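PDB 3I9F: putative type 11 methyltransferase from Sulfolobus solfataricus, which probably acts as an S-adenosylmethionine-dependent methyltransferase and binds zinc ions. Local coordinates for residues Pro122-Ser125 with Ile126-Asp129. Sequence-based numbering, arbitrary orientation.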
ATOM      1  N   PRO B 122     -20.166  -9.456 -20.817  1.00 45.08           N
ATOM      2  CA  PRO B 122     -19.039 -10.137 -21.448  1.00 44.64           C
ATOM      3  C   PRO B 122     -19.457 -11.451 -22.155  1.00 43.68           C
ATOM      4  O   PRO B 122     -20.574 -11.936 -21.983  1.00 43.14           O
ATOM      5  CB  PRO B 122     -18.099 -10.383 -20.271  1.00 44.99           C
ATOM      6  CG  PRO B 122     -18.985 -10.344 -19.066  1.00 45.17           C
ATOM      7  CD  PRO B 122     -19.988  -9.325 -19.361  1.00 45.22           C
ATOM      8  N   PRO B 123     -18.571 -12.006 -22.972  1.00 42.71           N
ATOM      9  CA  PRO B 123     -18.953 -13.230 -23.693  1.00 42.22           C
ATOM     10  C   PRO B 123     -19.385 -14.347 -22.759  1.00 42.06           C
ATOM     11  O   PRO B 123     -18.862 -14.495 -21.673  1.00 42.36           O
ATOM     12  CB  PRO B 123     -17.697 -13.589 -24.466  1.00 41.94           C
ATOM     13  CG  PRO B 123     -16.841 -12.341 -24.459  1.00 42.57           C
ATOM     14  CD  PRO B 123     -17.173 -11.611 -23.216  1.00 42.53           C
ATOM     15  N   LEU B 124     -20.360 -15.124 -23.176  1.00 42.78           N
ATOM     16  CA  LEU B 124     -20.954 -16.112 -22.288  1.00 42.94           C
ATOM     17  C   LEU B 124     -19.935 -17.120 -21.766  1.00 42.66           C
ATOM     18  O   LEU B 124     -20.055 -17.545 -20.637  1.00 43.17           O
ATOM     19  CB  LEU B 124     -22.147 -16.822 -22.943  1.00 42.94           C
ATOM     20  CG  LEU B 124     -22.677 -18.053 -22.180  1.00 43.66           C
ATOM     21  CD1 LEU B 124     -22.971 -17.659 -20.750  1.00 39.21           C
ATOM     22  CD2 LEU B 124     -23.923 -18.645 -22.854  1.00 44.46           C
ATOM     23  N   SER B 125     -18.925 -17.450 -22.566  1.00 43.33           N
ATOM     24  CA  SER B 125     -17.858 -18.412 -22.192  1.00 43.49           C
ATOM     25  C   SER B 125     -17.020 -18.076 -20.977  1.00 42.64           C
ATOM     26  O   SER B 125     -16.603 -18.967 -20.248  1.00 43.33           O
ATOM     27  CB  SER B 125     -16.906 -18.632 -23.348  1.00 43.49           C
ATOM     28  OG  SER B 125     -17.381 -19.713 -24.109  1.00 45.56           O
ATOM     29  N   ILE B 126     -16.782 -16.803 -20.747  1.00 41.77           N
ATOM     30  CA  ILE B 126     -15.939 -16.399 -19.649  1.00 41.32           C
ATOM     31  C   ILE B 126     -16.727 -16.276 -18.340  1.00 40.37           C
ATOM     32  O   ILE B 126     -16.149 -15.979 -17.332  1.00 40.68           O
ATOM     33  CB  ILE B 126     -15.162 -15.086 -20.032  1.00 41.93           C
ATOM     34  CG1 ILE B 126     -13.770 -15.041 -19.371  1.00 44.39           C
ATOM     35  CG2 ILE B 126     -15.978 -13.847 -19.740  1.00 41.69           C
ATOM     36  CD1 ILE B 126     -12.819 -16.217 -19.807  1.00 44.85           C
ATOM     37  N   ARG B 127     -18.037 -16.525 -18.350  1.00 39.51           N
ATOM     38  CA  ARG B 127     -18.892 -16.245 -17.184  1.00 38.10           C
ATOM     39  C   ARG B 127     -18.986 -17.392 -16.231  1.00 37.28           C
ATOM     40  O   ARG B 127     -18.960 -18.544 -16.645  1.00 37.47           O
ATOM     41  CB  ARG B 127     -20.328 -15.940 -17.618  1.00 37.82           C
ATOM     42  CG  ARG B 127     -20.474 -14.663 -18.364  1.00 37.13           C
ATOM     43  CD  ARG B 127     -21.904 -14.269 -18.586  1.00 34.77           C
ATOM     44  NE  ARG B 127     -21.987 -13.177 -19.535  1.00 37.65           N
ATOM     45  CZ  ARG B 127     -23.047 -12.393 -19.743  1.00 35.64           C
ATOM     46  NH1 ARG B 127     -24.149 -12.538 -19.048  1.00 34.03           N
ATOM     47  NH2 ARG B 127     -22.967 -11.428 -20.634  1.00 35.22           N
ATOM     48  N   MET B 128     -19.213 -17.046 -14.972  1.00 36.82           N
ATOM     49  CA  MET B 128     -19.313 -17.978 -13.873  1.00 36.51           C
ATOM     50  C   MET B 128     -20.590 -17.736 -13.059  1.00 37.82           C
ATOM     51  O   MET B 128     -20.887 -16.598 -12.689  1.00 37.70           O
ATOM     52  CB  MET B 128     -18.110 -17.809 -12.930  1.00 35.70           C
ATOM     53  CG  MET B 128     -16.706 -18.189 -13.506  1.00 32.94           C
ATOM     54  SD  MET B 128     -15.317 -17.699 -12.450  1.00 23.45           S
ATOM     55  CE  MET B 128     -16.003 -18.195 -10.892  1.00 24.77           C
ATOM     56  N   ASP B 129     -21.301 -18.813 -12.709  1.00 38.69           N
ATOM     57  CA  ASP B 129     -22.448 -18.723 -11.810  1.00 39.45           C
ATOM     58  C   ASP B 129     -22.031 -19.015 -10.385  1.00 39.82           C
ATOM     59  O   ASP B 129     -20.857 -19.294 -10.113  1.00 39.52           O
ATOM     60  CB  ASP B 129     -23.552 -19.687 -12.234  1.00 40.05           C
ATOM     61  CG  ASP B 129     -23.059 -21.108 -12.346  1.00 44.10           C
ATOM     62  OD1 ASP B 129     -22.090 -21.458 -11.619  1.00 50.39           O
ATOM     63  OD2 ASP B 129     -23.619 -21.875 -13.158  1.00 47.30           O
TER
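The NE-NH2 side of the Arg127 guanidinium donates two hydrogen bonds to a single acceptor, Pro122 O: NH2 at 2.8 Å and NE at 3.1 Å. The oxygen lies close to the guanidinium plane; relative to the carbonyl, NH2 lies in its plane, on a lone pair, whereas NE stands above that plane. With CG anti to the carbonyl carbon (chi1 -68°) and the side chain extended from CG to NE, the guanidinium is carried back to Pro122. NH2 also bonds Ile120 O, and NH1 holds Arg114 O and Thr118 OG1, so the guanidinium of this buried arginine ties together the loop between strand 106-113 and helix 130-136 of the Rossmann-like methyltransferase fold. Replacing it by alanine would remove the guanidinium and probably leave these four oxygens without their common partner and the loop freer to move. The backbone leading into Arg127 forms a 3-10 turn over residues 124-126 with two i to i+3 bonds, Ile126 N to Pro123 O and Arg127 N to Leu124 O, both 3.2 Å. Packing is lighter: Leu124 CD1 lies 4.2 Å from Arg127 CD, the two side chains crossing at about a right angle, while Ile126 CG2 rests 4.1 Å from Pro122 CB; Pro122 and Ile126 also touch His86.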